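DNA repair protein RAD7 (Saccharomyces cerevisiae, PDB 5ZB2) takes part in global genome nucleotide excision repair as a component of the GGR complex, and is represented here by its Elc1-binding C-terminal part with leucine-rich repeats. Local coordinates at residues A[61-66]-A[79-84]; A[91-96]-A[118-123]. All coordinates share one frame; numbering follows the deposited sequence.

Contact 1. Residues A[61-66]-A[79-84]; sequences RALNDH and LTFSDC. With 9FO (3,6,9,12,15,18,21,24,27,30,33,36,39,42,45,48,51,54,57-nonadecaoxanonapentacontane-1,59-diol), chain K.
Leu63 lays its methyl CD2 over one face of the Phe81 ring. CD2 sits nearest to Phe81 CG, at 3.4 Å, so it lies toward the CB side of the ring and not over its middle. The distance from CD2 to the ring centroid is 3.7 Å, with the methyl 22° off the ring normal. This is a CH-pi contact. The chi1 of Leu63 (-167°) sets CG opposite the backbone N, and this carries CD2 over the ring. The two side chains cross at about a right angle. On the opposite face, Leu79 CG stands 4.0 Å above the ring plane, so the ring is sandwiched between two leucines. Phe71 meets it edge-to-face, and Ala54 of helix 50-59 also touches it. Residues 79-81 belong to strand 78-81, which is outermost in the row of parallel strands of this leucine-rich-repeat solenoid. Helix 50-59 and the loop after it pack against that end. The helix finishes in a Schellman motif with Arg61 at C-prime, two residues before Leu63. An alanine in place of Phe81 is likely to open a gap between Leu63 and Leu79 and leave Phe71 without its ring partner. Beyond the apolar contact, one water donates to both backbones, 2.6 Å from Leu63 O and 2.7 Å from Asp83 O. The Asp83 side chain lies alongside the loop; its OD1 accepts a hydrogen bond from Ser85 N. Two residues on from Leu63, Asp65 OD2 is hydrogen-bonded to Ser88 OG and lies 3.3 Å from atom CBV of the bound polyethylene glycol.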
loop_
_atom_site.group_PDB
_atom_site.type_symbol
_atom_site.label_atom_id
_atom_site.label_comp_id
_atom_site.label_asym_id
_atom_site.label_seq_id
_atom_site.Cartn_x
_atom_site.Cartn_y
_atom_site.Cartn_z
ATOM N N ARG A 61 -21.853 -4.185 -8.433
ATOM C CA ARG A 61 -21.117 -3.688 -7.268
ATOM C C ARG A 61 -20.066 -4.699 -6.819
ATOM O O ARG A 61 -19.785 -4.852 -5.628
ATOM C CB ARG A 61 -22.070 -3.353 -6.117
ATOM C CG ARG A 61 -23.055 -2.239 -6.430
ATOM C CD ARG A 61 -24.073 -2.044 -5.311
ATOM N NE ARG A 61 -23.484 -1.510 -4.080
ATOM C CZ ARG A 61 -23.149 -2.234 -3.013
ATOM N NH1 ARG A 61 -23.331 -3.549 -2.991
ATOM N NH2 ARG A 61 -22.626 -1.636 -1.951
ATOM N N ALA A 62 -19.474 -5.395 -7.790
ATOM C CA ALA A 62 -18.543 -6.480 -7.519
ATOM C C ALA A 62 -17.108 -6.132 -7.893
ATOM O O ALA A 62 -16.244 -7.013 -7.872
ATOM C CB ALA A 62 -18.980 -7.746 -8.260
ATOM N N LEU A 63 -16.834 -4.881 -8.244
ATOM C CA LEU A 63 -15.471 -4.442 -8.511
ATOM C C LEU A 63 -14.845 -3.966 -7.205
ATOM O O LEU A 63 -15.350 -3.033 -6.569
ATOM C CB LEU A 63 -15.453 -3.338 -9.564
ATOM C CG LEU A 63 -14.087 -2.991 -10.160
ATOM C CD1 LEU A 63 -13.473 -4.176 -10.899
ATOM C CD2 LEU A 63 -14.204 -1.795 -11.093
ATOM N N ASN A 64 -13.760 -4.621 -6.798
ATOM C CA ASN A 64 -13.095 -4.307 -5.541
ATOM C C ASN A 64 -11.646 -4.771 -5.644
ATOM O O ASN A 64 -11.197 -5.233 -6.696
ATOM C CB ASN A 64 -13.838 -4.948 -4.360
ATOM C CG ASN A 64 -13.947 -6.458 -4.483
ATOM O OD1 ASN A 64 -12.997 -7.134 -4.878
ATOM N ND2 ASN A 64 -15.116 -6.995 -4.149
ATOM N N ASP A 65 -10.905 -4.634 -4.540
ATOM C CA ASP A 65 -9.485 -4.982 -4.567
ATOM C C ASP A 65 -9.276 -6.458 -4.883
ATOM O O ASP A 65 -8.239 -6.835 -5.442
ATOM C CB ASP A 65 -8.822 -4.643 -3.233
ATOM C CG ASP A 65 -8.636 -3.149 -3.025
ATOM O OD1 ASP A 65 -8.926 -2.362 -3.956
ATOM O OD2 ASP A 65 -8.180 -2.762 -1.925
ATOM N N HIS A 66 -10.242 -7.302 -4.523
ATOM C CA HIS A 66 -10.131 -8.736 -4.766
ATOM C C HIS A 66 -10.281 -9.045 -6.253
ATOM O O HIS A 66 -9.382 -9.623 -6.876
ATOM C CB HIS A 66 -11.193 -9.466 -3.933
ATOM C CG HIS A 66 -11.002 -10.948 -3.845
ATOM N ND1 HIS A 66 -9.867 -11.526 -3.320
ATOM C CD2 HIS A 66 -11.823 -11.972 -4.185
ATOM C CE1 HIS A 66 -9.987 -12.842 -3.358
ATOM N NE2 HIS A 66 -11.164 -13.138 -3.879
ATOM N N LEU A 79 -8.814 1.267 -20.432
ATOM C CA LEU A 79 -9.571 0.607 -19.378
ATOM C C LEU A 79 -10.607 1.569 -18.816
ATOM O O LEU A 79 -10.296 2.734 -18.540
ATOM C CB LEU A 79 -8.643 0.118 -18.256
ATOM C CG LEU A 79 -9.333 -0.532 -17.054
ATOM C CD1 LEU A 79 -10.080 -1.795 -17.466
ATOM C CD2 LEU A 79 -8.319 -0.835 -15.959
ATOM N N THR A 80 -11.831 1.072 -18.639
ATOM C CA THR A 80 -12.925 1.825 -18.039
ATOM C C THR A 80 -13.490 1.025 -16.875
ATOM O O THR A 80 -13.817 -0.154 -17.032
ATOM C CB THR A 80 -14.034 2.114 -19.066
ATOM O OG1 THR A 80 -13.520 2.953 -20.104
ATOM C CG2 THR A 80 -15.232 2.801 -18.413
ATOM N N PHE A 81 -13.592 1.670 -15.710
ATOM C CA PHE A 81 -14.248 1.110 -14.528
ATOM C C PHE A 81 -15.459 1.982 -14.223
ATOM O O PHE A 81 -15.306 3.158 -13.874
ATOM C CB PHE A 81 -13.304 1.070 -13.320
ATOM C CG PHE A 81 -12.304 -0.062 -13.334
ATOM C CD1 PHE A 81 -12.448 -1.153 -14.177
ATOM C CD2 PHE A 81 -11.221 -0.036 -12.465
ATOM C CE1 PHE A 81 -11.523 -2.187 -14.161
ATOM C CE2 PHE A 81 -10.299 -1.064 -12.446
ATOM C CZ PHE A 81 -10.449 -2.141 -13.295
ATOM N N SER A 82 -16.660 1.407 -14.341
ATOM C CA SER A 82 -17.885 2.186 -14.193
ATOM C C SER A 82 -18.250 2.458 -12.737
ATOM O O SER A 82 -18.986 3.415 -12.470
ATOM C CB SER A 82 -19.048 1.470 -14.888
ATOM O OG SER A 82 -18.829 1.397 -16.287
ATOM N N ASP A 83 -17.764 1.653 -11.794
ATOM C CA ASP A 83 -18.034 1.902 -10.374
ATOM C C ASP A 83 -16.836 1.393 -9.577
ATOM O O ASP A 83 -16.725 0.188 -9.337
ATOM C CB ASP A 83 -19.323 1.225 -9.929
ATOM C CG ASP A 83 -19.665 1.513 -8.471
ATOM O OD1 ASP A 83 -18.759 1.898 -7.700
ATOM O OD2 ASP A 83 -20.842 1.348 -8.091
ATOM N N CYS A 84 -15.964 2.317 -9.164
ATOM C CA CYS A 84 -14.770 2.016 -8.383
ATOM C C CYS A 84 -14.967 2.224 -6.891
ATOM O O CYS A 84 -13.979 2.237 -6.150
ATOM C CB CYS A 84 -13.602 2.899 -8.826
ATOM S SG CYS A 84 -13.281 2.942 -10.569
HETATM O OAA 9FO K . 11.160 1.668 -3.549
HETATM C CAB 9FO K . 10.417 0.618 -4.101
HETATM C CAC 9FO K . 10.744 -0.681 -3.366
HETATM O OAD 9FO K . 10.380 -1.782 -4.149
HETATM C CAE 9FO K . 9.010 -2.054 -4.186
HETATM C CAF 9FO K . 8.714 -2.992 -5.356
HETATM O OAG 9FO K . 7.411 -2.772 -5.813
HETATM C CAH 9FO K . 7.273 -1.648 -6.634
HETATM C CAI 9FO K . 5.976 -0.940 -6.267
HETATM O OAJ 9FO K . 6.230 -0.099 -5.180
HETATM C CAK 9FO K . 5.203 -0.043 -4.234
HETATM C CAL 9FO K . 5.733 0.598 -2.956
HETATM O OAM 9FO K . 5.303 -0.140 -1.847
HETATM C CAN 9FO K . 6.252 -0.233 -0.826
HETATM C CAO 9FO K . 7.276 -1.298 -1.193
HETATM O OAP 9FO K . 7.274 -2.307 -0.223
HETATM C CAQ 9FO K . 8.022 -3.430 -0.580
HETATM C CAR 9FO K . 7.208 -4.281 -1.545
HETATM O OAS 9FO K . 7.761 -5.559 -1.648
HETATM C CAT 9FO K . 7.647 -6.124 -2.924
HETATM C CAU 9FO K . 6.182 -6.358 -3.298
HETATM O OAV 9FO K . 5.900 -5.685 -4.490
HETATM C CAW 9FO K . 4.548 -5.696 -4.849
HETATM C CAX 9FO K . 4.353 -4.852 -6.107
HETATM O OAY 9FO K . 3.855 -3.588 -5.772
HETATM C CAZ 9FO K . 2.488 -3.552 -5.468
HETATM C CBA 9FO K . 2.027 -2.099 -5.390
HETATM O OBB 9FO K . 1.424 -1.837 -4.156
HETATM C CBC 9FO K . 2.266 -1.305 -3.172
HETATM C CBD 9FO K . 1.408 -0.861 -1.992
HETATM O OBE 9FO K . 1.127 -1.970 -1.192
HETATM C CBF 9FO K . -0.204 -2.020 -0.776
HETATM C CBG 9FO K . -0.396 -3.206 0.161
HETATM O OBH 9FO K . 0.662 -4.110 -0.018
HETATM C CBI 9FO K . 0.356 -5.442 0.295
HETATM C CBJ 9FO K . 1.307 -6.380 -0.445
HETATM O OBK 9FO K . 0.574 -7.473 -0.931
HETATM C CBL 9FO K . 0.885 -7.871 -2.238
HETATM C CBM 9FO K . -0.306 -8.621 -2.826
HETATM O OBN 9FO K . -0.111 -8.808 -4.199
HETATM C CBO 9FO K . -0.673 -7.817 -5.011
HETATM C CBP 9FO K . -2.170 -8.065 -5.202
HETATM O OBQ 9FO K . -2.783 -6.829 -5.438
HETATM C CBR 9FO K . -4.130 -6.722 -5.075
HETATM C CBS 9FO K . -4.400 -5.247 -4.797
HETATM O OBT 9FO K . -5.112 -5.131 -3.600
HETATM C CBU 9FO K . -4.846 -3.963 -2.876
HETATM C CBV 9FO K . -5.235 -4.191 -1.422
HETATM O OBW 9FO K . -4.151 -4.771 -0.757
HETATM C CBX 9FO K . -4.402 -5.075 0.585
HETATM C CBY 9FO K . -3.339 -6.043 1.099
HETATM O OBZ 9FO K . -3.123 -7.064 0.166
HETATM C CCA 9FO K . -3.193 -8.352 0.714
HETATM C CCB 9FO K . -2.596 -9.356 -0.269
HETATM O OCC 9FO K . -3.545 -9.848 -1.172
HETATM C CCD 9FO K . -4.128 -8.920 -2.042
HETATM C CCE 9FO K . -5.442 -8.458 -1.416
HETATM O OCF 9FO K . -6.494 -8.548 -2.334
HETATM C CCG 9FO K . -7.629 -7.805 -1.982
HETATM C CCH 9FO K . -8.017 -8.052 -0.523
HETATM O OCI 9FO K . -9.371 -7.747 -0.336
HETATM O O HOH W 1 -16.410 -0.633 -6.763
#

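Contact 2. Residues A[91-96]-A[118-123]; sequences GYKTLA and LLYIAE. With 9FO (3,6,9,12,15,18,21,24,27,30,33,36,39,42,45,48,51,54,57-nonadecaoxanonapentacontane-1,59-diol), chain K.
Lys93 lays its aliphatic chain over one face of the Tyr120 ring. Its CG lies over the ring centre, 3.6 Å from the centroid and 12° off the normal, a CH-pi contact. Lys93 CB is 3.6 Å from Tyr120 CD2. The chain bends at chi3 (66°), which brings CE within 3.8 Å of Tyr120 CZ, so the chain passes from the CD2-CE2 side over the centre, and CE comes back to the ring near CZ. Ala96, one turn on along the helix, packs its CB on the backbone of the other helix, 3.9 Å from Tyr120 O, and also faces Tyr120 CB. Ile121, whose CA is 4.3 Å from Ala96 CB, also touches Leu107 of strand 104-108. Behind these contacts, helices 89-98 and 115-124 run nearly parallel. Their axes in these segments are 8.7 Å apart at an angle of 7°, as expected for helices on the outer side of successive leucine-rich repeats. Further out, Tyr120 OH lies 3.5 Å from CAL of the bound polyethylene glycol, and Thr94 CG2 touches the same molecule. The ammonium group of Lys93 makes salt bridges with Glu116, Asp90 and Asp90 of the second subunit. These carboxylates hold NZ, at the end of the chain, and probably keep Lys93 charged, so one residue serves greasy packing between neighbouring repeats and an ionic link between subunits.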
loop_
_atom_site.group_PDB
_atom_site.type_symbol
_atom_site.label_atom_id
_atom_site.label_comp_id
_atom_site.label_asym_id
_atom_site.label_seq_id
_atom_site.Cartn_x
_atom_site.Cartn_y
_atom_site.Cartn_z
ATOM N N GLY A 91 -5.591 -0.337 -3.958
ATOM C CA GLY A 91 -6.026 -0.896 -5.229
ATOM C C GLY A 91 -5.591 -0.051 -6.410
ATOM O O GLY A 91 -5.090 -0.568 -7.412
ATOM N N TYR A 92 -5.769 1.270 -6.304
ATOM C CA TYR A 92 -5.358 2.159 -7.384
ATOM C C TYR A 92 -3.850 2.121 -7.584
ATOM O O TYR A 92 -3.364 2.155 -8.723
ATOM C CB TYR A 92 -5.823 3.584 -7.090
ATOM C CG TYR A 92 -7.324 3.761 -7.099
ATOM C CD1 TYR A 92 -8.047 3.668 -8.285
ATOM C CD2 TYR A 92 -8.019 4.037 -5.931
ATOM C CE1 TYR A 92 -9.418 3.832 -8.302
ATOM C CE2 TYR A 92 -9.393 4.205 -5.940
ATOM C CZ TYR A 92 -10.084 4.103 -7.127
ATOM O OH TYR A 92 -11.447 4.268 -7.141
ATOM N N LYS A 93 -3.091 2.057 -6.488
ATOM C CA LYS A 93 -1.637 1.986 -6.595
ATOM C C LYS A 93 -1.198 0.695 -7.279
ATOM O O LYS A 93 -0.286 0.705 -8.111
ATOM C CB LYS A 93 -1.008 2.109 -5.205
ATOM C CG LYS A 93 -1.155 3.497 -4.582
ATOM C CD LYS A 93 -1.190 3.457 -3.051
ATOM C CE LYS A 93 0.131 2.987 -2.454
ATOM N NZ LYS A 93 0.092 2.956 -0.961
ATOM N N THR A 94 -1.841 -0.428 -6.947
ATOM C CA THR A 94 -1.446 -1.701 -7.545
ATOM C C THR A 94 -1.775 -1.728 -9.032
ATOM O O THR A 94 -0.971 -2.201 -9.847
ATOM C CB THR A 94 -2.130 -2.866 -6.821
ATOM O OG1 THR A 94 -1.834 -2.811 -5.419
ATOM C CG2 THR A 94 -1.655 -4.203 -7.377
ATOM N N LEU A 95 -2.951 -1.220 -9.405
ATOM C CA LEU A 95 -3.309 -1.119 -10.817
ATOM C C LEU A 95 -2.234 -0.371 -11.598
ATOM O O LEU A 95 -1.775 -0.831 -12.649
ATOM C CB LEU A 95 -4.665 -0.421 -10.955
ATOM C CG LEU A 95 -5.151 -0.142 -12.380
ATOM C CD1 LEU A 95 -5.472 -1.447 -13.096
ATOM C CD2 LEU A 95 -6.354 0.787 -12.362
ATOM N N ALA A 96 -1.811 0.787 -11.088
ATOM C CA ALA A 96 -0.796 1.572 -11.784
ATOM C C ALA A 96 0.508 0.796 -11.919
ATOM O O ALA A 96 1.177 0.869 -12.955
ATOM C CB ALA A 96 -0.555 2.892 -11.053
ATOM N N LEU A 118 -3.439 9.224 -6.755
ATOM C CA LEU A 118 -3.416 10.054 -7.955
ATOM C C LEU A 118 -2.000 10.210 -8.497
ATOM O O LEU A 118 -1.790 10.174 -9.716
ATOM C CB LEU A 118 -4.031 11.422 -7.655
ATOM C CG LEU A 118 -4.245 12.359 -8.844
ATOM C CD1 LEU A 118 -5.127 11.720 -9.912
ATOM C CD2 LEU A 118 -4.840 13.679 -8.367
ATOM N N LEU A 119 -1.012 10.383 -7.611
ATOM C CA LEU A 119 0.364 10.563 -8.068
ATOM C C LEU A 119 0.979 9.253 -8.555
ATOM O O LEU A 119 1.852 9.270 -9.429
ATOM C CB LEU A 119 1.211 11.175 -6.951
ATOM C CG LEU A 119 0.717 12.521 -6.408
ATOM C CD1 LEU A 119 1.720 13.102 -5.424
ATOM C CD2 LEU A 119 0.440 13.518 -7.524
ATOM N N TYR A 120 0.547 8.113 -8.012
ATOM C CA TYR A 120 0.945 6.832 -8.589
ATOM C C TYR A 120 0.503 6.737 -10.046
ATOM O O TYR A 120 1.275 6.326 -10.919
ATOM C CB TYR A 120 0.346 5.681 -7.780
ATOM C CG TYR A 120 1.267 5.058 -6.758
ATOM C CD1 TYR A 120 1.685 5.768 -5.640
ATOM C CD2 TYR A 120 1.686 3.740 -6.893
ATOM C CE1 TYR A 120 2.514 5.188 -4.694
ATOM C CE2 TYR A 120 2.513 3.151 -5.954
ATOM C CZ TYR A 120 2.923 3.877 -4.857
ATOM O OH TYR A 120 3.744 3.289 -3.924
ATOM N N ILE A 121 -0.750 7.111 -10.323
ATOM C CA ILE A 121 -1.273 7.054 -11.686
ATOM C C ILE A 121 -0.430 7.920 -12.615
ATOM O O ILE A 121 -0.038 7.494 -13.707
ATOM C CB ILE A 121 -2.752 7.476 -11.701
ATOM C CG1 ILE A 121 -3.601 6.391 -11.045
ATOM C CG2 ILE A 121 -3.243 7.751 -13.126
ATOM C CD1 ILE A 121 -5.012 6.816 -10.741
ATOM N N ALA A 122 -0.142 9.153 -12.196
ATOM C CA ALA A 122 0.602 10.071 -13.052
ATOM C C ALA A 122 2.049 9.632 -13.254
ATOM O O ALA A 122 2.622 9.873 -14.323
ATOM C CB ALA A 122 0.569 11.479 -12.459
ATOM N N GLU A 123 2.658 8.995 -12.251
ATOM C CA GLU A 123 4.087 8.712 -12.300
ATOM C C GLU A 123 4.424 7.288 -12.725
ATOM O O GLU A 123 5.547 7.053 -13.179
ATOM C CB GLU A 123 4.721 8.999 -10.936
ATOM C CG GLU A 123 4.655 10.474 -10.555
ATOM C CD GLU A 123 5.387 10.797 -9.268
ATOM O OE1 GLU A 123 5.446 9.924 -8.374
ATOM O OE2 GLU A 123 5.906 11.928 -9.150
HETATM O OAA 9FO K . 11.160 1.668 -3.549
HETATM C CAB 9FO K . 10.417 0.618 -4.101
HETATM C CAC 9FO K . 10.744 -0.681 -3.366
HETATM O OAD 9FO K . 10.380 -1.782 -4.149
HETATM C CAE 9FO K . 9.010 -2.054 -4.186
HETATM C CAF 9FO K . 8.714 -2.992 -5.356
HETATM O OAG 9FO K . 7.411 -2.772 -5.813
HETATM C CAH 9FO K . 7.273 -1.648 -6.634
HETATM C CAI 9FO K . 5.976 -0.940 -6.267
HETATM O OAJ 9FO K . 6.230 -0.099 -5.180
HETATM C CAK 9FO K . 5.203 -0.043 -4.234
HETATM C CAL 9FO K . 5.733 0.598 -2.956
HETATM O OAM 9FO K . 5.303 -0.140 -1.847
HETATM C CAN 9FO K . 6.252 -0.233 -0.826
HETATM C CAO 9FO K . 7.276 -1.298 -1.193
HETATM O OAP 9FO K . 7.274 -2.307 -0.223
HETATM C CAQ 9FO K . 8.022 -3.430 -0.580
HETATM C CAR 9FO K . 7.208 -4.281 -1.545
HETATM O OAS 9FO K . 7.761 -5.559 -1.648
HETATM C CAT 9FO K . 7.647 -6.124 -2.924
HETATM C CAU 9FO K . 6.182 -6.358 -3.298
HETATM O OAV 9FO K . 5.900 -5.685 -4.490
HETATM C CAW 9FO K . 4.548 -5.696 -4.849
HETATM C CAX 9FO K . 4.353 -4.852 -6.107
HETATM O OAY 9FO K . 3.855 -3.588 -5.772
HETATM C CAZ 9FO K . 2.488 -3.552 -5.468
HETATM C CBA 9FO K . 2.027 -2.099 -5.390
HETATM O OBB 9FO K . 1.424 -1.837 -4.156
HETATM C CBC 9FO K . 2.266 -1.305 -3.172
HETATM C CBD 9FO K . 1.408 -0.861 -1.992
HETATM O OBE 9FO K . 1.127 -1.970 -1.192
HETATM C CBF 9FO K . -0.204 -2.020 -0.776
HETATM C CBG 9FO K . -0.396 -3.206 0.161
HETATM O OBH 9FO K . 0.662 -4.110 -0.018
HETATM C CBI 9FO K . 0.356 -5.442 0.295
HETATM C CBJ 9FO K . 1.307 -6.380 -0.445
HETATM O OBK 9FO K . 0.574 -7.473 -0.931
HETATM C CBL 9FO K . 0.885 -7.871 -2.238
HETATM C CBM 9FO K . -0.306 -8.621 -2.826
HETATM O OBN 9FO K . -0.111 -8.808 -4.199
HETATM C CBO 9FO K . -0.673 -7.817 -5.011
HETATM C CBP 9FO K . -2.170 -8.065 -5.202
HETATM O OBQ 9FO K . -2.783 -6.829 -5.438
HETATM C CBR 9FO K . -4.130 -6.722 -5.075
HETATM C CBS 9FO K . -4.400 -5.247 -4.797
HETATM O OBT 9FO K . -5.112 -5.131 -3.600
HETATM C CBU 9FO K . -4.846 -3.963 -2.876
HETATM C CBV 9FO K . -5.235 -4.191 -1.422
HETATM O OBW 9FO K . -4.151 -4.771 -0.757
HETATM C CBX 9FO K . -4.402 -5.075 0.585
HETATM C CBY 9FO K . -3.339 -6.043 1.099
HETATM O OBZ 9FO K . -3.123 -7.064 0.166
HETATM C CCA 9FO K . -3.193 -8.352 0.714
HETATM C CCB 9FO K . -2.596 -9.356 -0.269
HETATM O OCC 9FO K . -3.545 -9.848 -1.172
HETATM C CCD 9FO K . -4.128 -8.920 -2.042
HETATM C CCE 9FO K . -5.442 -8.458 -1.416
HETATM O OCF 9FO K . -6.494 -8.548 -2.334
HETATM C CCG 9FO K . -7.629 -7.805 -1.982
HETATM C CCH 9FO K . -8.017 -8.052 -0.523
HETATM O OCI 9FO K . -9.371 -7.747 -0.336
#

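How the contacts relate
Both contacts are buried, their centres about 15 Å apart at the N-terminal end of the solenoid. In contact 2, though, the Tyr120 ring is partly exposed, whereas Leu63 and Phe81 of contact 1 are buried. Contact 1 joins the segment after helix 50-59 to the first strand through leucine, phenylalanine and a bridging water. Contact 2 lies on the outer, helical side and joins two successive helices through a lysine and a tyrosine, with the lysine's ammonium group in salt bridges. The contacts meet where Leu79 CD2 packs on Leu95 CD1 at 4.1 Å and Asp65 OD1 lies 3.5 Å from Gly91 CA. Both touch the same polyethylene glycol and the second subunit.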